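Local coordinates for protein 3-methylaspartate ammonia-lyase (Citrobacter amalonaticus, PDB 1KKO) that catalyses the reversible, magnesium-dependent anti elimination of ammonia from L-threo-3-methylaspartate to give mesaconate, probably as a step of the methylaspartate cycle, at residues P233-D238 against Q266-Y271. Residues are numbered along the deposited sequence; the frame is centred on the assembly and turned at random.
Sequences PTLHID and QGLPLY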
# COMPACT_ATOMS: atom_id res chain seq x y z
N PRO A 233 -23.03 1.56 6.74
CA PRO A 233 -22.24 2.29 5.75
C PRO A 233 -23.06 2.80 4.58
O PRO A 233 -24.20 2.40 4.36
CB PRO A 233 -21.26 1.23 5.26
CG PRO A 233 -22.04 -0.01 5.37
CD PRO A 233 -22.76 0.11 6.68
N THR A 234 -22.44 3.69 3.82
CA THR A 234 -23.03 4.19 2.58
C THR A 234 -22.53 3.36 1.41
O THR A 234 -21.37 2.97 1.38
CB THR A 234 -22.64 5.65 2.40
OG1 THR A 234 -23.38 6.43 3.35
CG2 THR A 234 -23.04 6.20 1.04
N LEU A 235 -23.42 3.10 0.46
CA LEU A 235 -23.06 2.38 -0.76
C LEU A 235 -22.78 3.37 -1.87
O LEU A 235 -23.52 4.32 -2.07
CB LEU A 235 -24.19 1.44 -1.17
CG LEU A 235 -24.70 0.51 -0.06
CD1 LEU A 235 -25.75 -0.43 -0.64
CD2 LEU A 235 -23.56 -0.25 0.59
N HIS A 236 -21.68 3.15 -2.58
CA HIS A 236 -21.25 4.05 -3.65
C HIS A 236 -20.69 3.14 -4.72
O HIS A 236 -19.71 2.42 -4.50
CB HIS A 236 -20.22 5.02 -3.07
CG HIS A 236 -19.62 6.00 -4.04
ND1 HIS A 236 -19.18 7.24 -3.63
CD2 HIS A 236 -19.32 5.90 -5.35
CE1 HIS A 236 -18.63 7.86 -4.66
NE2 HIS A 236 -18.69 7.07 -5.71
N ILE A 237 -21.36 3.13 -5.87
CA ILE A 237 -21.01 2.26 -6.97
C ILE A 237 -20.80 3.09 -8.22
O ILE A 237 -21.59 3.97 -8.53
CB ILE A 237 -22.14 1.22 -7.18
CG1 ILE A 237 -22.22 0.29 -5.96
CG2 ILE A 237 -21.93 0.44 -8.48
CD1 ILE A 237 -23.47 -0.58 -5.91
N ASP A 238 -19.69 2.82 -8.92
CA ASP A 238 -19.32 3.54 -10.14
C ASP A 238 -19.65 2.67 -11.34
O ASP A 238 -19.17 1.53 -11.46
CB ASP A 238 -17.81 3.84 -10.12
CG ASP A 238 -17.37 4.81 -11.21
OD1 ASP A 238 -18.11 5.09 -12.19
OD2 ASP A 238 -16.23 5.33 -11.12
N GLN A 266 -31.58 -1.70 1.10
CA GLN A 266 -32.12 -2.02 2.42
C GLN A 266 -31.83 -0.96 3.49
O GLN A 266 -31.42 -1.29 4.61
CB GLN A 266 -31.62 -3.39 2.88
CG GLN A 266 -32.00 -4.49 1.93
CD GLN A 266 -31.66 -5.87 2.44
OE1 GLN A 266 -32.40 -6.44 3.23
NE2 GLN A 266 -30.54 -6.42 1.97
N GLY A 267 -32.03 0.30 3.15
CA GLY A 267 -31.86 1.37 4.12
C GLY A 267 -30.49 2.04 4.14
O GLY A 267 -30.33 3.08 4.76
N LEU A 268 -29.51 1.44 3.47
CA LEU A 268 -28.18 2.02 3.39
C LEU A 268 -28.22 3.09 2.30
O LEU A 268 -28.75 2.84 1.22
CB LEU A 268 -27.16 0.94 3.04
CG LEU A 268 -27.11 -0.25 4.00
CD1 LEU A 268 -26.17 -1.34 3.52
CD2 LEU A 268 -26.74 0.19 5.39
N PRO A 269 -27.69 4.29 2.55
CA PRO A 269 -27.69 5.33 1.53
C PRO A 269 -26.98 4.86 0.27
O PRO A 269 -25.99 4.14 0.38
CB PRO A 269 -26.92 6.48 2.18
CG PRO A 269 -26.95 6.21 3.64
CD PRO A 269 -27.03 4.73 3.80
N LEU A 270 -27.48 5.24 -0.89
CA LEU A 270 -26.92 4.79 -2.15
C LEU A 270 -26.51 5.96 -3.03
O LEU A 270 -27.26 6.92 -3.21
CB LEU A 270 -27.93 3.90 -2.89
CG LEU A 270 -27.51 3.37 -4.26
CD1 LEU A 270 -26.33 2.41 -4.13
CD2 LEU A 270 -28.69 2.68 -4.94
N TYR A 271 -25.30 5.85 -3.56
CA TYR A 271 -24.74 6.79 -4.51
C TYR A 271 -24.33 6.03 -5.77
O TYR A 271 -23.71 4.97 -5.68
CB TYR A 271 -23.49 7.44 -3.95
CG TYR A 271 -23.71 8.51 -2.91
CD1 TYR A 271 -24.17 8.21 -1.65
CD2 TYR A 271 -23.44 9.84 -3.21
CE1 TYR A 271 -24.37 9.21 -0.69
CE2 TYR A 271 -23.61 10.84 -2.25
CZ TYR A 271 -24.07 10.52 -1.00
OH TYR A 271 -24.24 11.51 -0.06
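L235 and Y271 meet through their backbones where strand 270-273 begins alongside strand 234-238. L235 N donates to P269 O at 2.8 Å, L235 O accepts from Y271 N at 2.8 Å, and Y271 O takes the N-H of I237 at 3.0 Å, so the bonds of L235 straddle L270 in parallel fashion. Both outer N-H groups point nearly straight at their acceptors (165°), while the middle bond is more bent, at 148°. The carbonyl oxygens of L235 and Y271 each gain a second, weaker donor, the CA-H of L270 and of H236. P269 gives its carbonyl to L235 but has no N-H to offer P233 O, against which its CD sits instead at 3.7 Å; that oxygen is buried without a hydrogen-bond partner.

L235 and L270 share one face of the sheet, with L235 CB 3.8 Å from L270 CD1. From the preceding loop, L268 brings its CB within 4.0 Å of L235 CG, and its CD2 also lies against P233 O. The branched leucines thus gather hydrocarbon away from water.

H236 and Y271 share the other face, H236 CG touching Y271 CB. Histidine suits the barrel interior by using both ring nitrogens, toward R382 and the magnesium ligand E273, while its ring stacks with F170. Tyrosine offers R382 a cation-pi partner, and E354 and K303 a hydroxyl. T234 CG2, anti to its backbone N (OG1 chi1 -72°), reaches obliquely to Y271 CD1 at 3.5 Å, while its small OG1 rests against the P269 ring.

These are neighbouring staves of an enolase-superfamily TIM barrel, joined by a beta-alpha-beta crossover through helices 242-246 and 251-260. Magnesium ligand D238 ends the first strand. Helix 209-225 covers P233, L235 and I237 from outside, and strands 191-194 and 303-306 continue the sheet on either side.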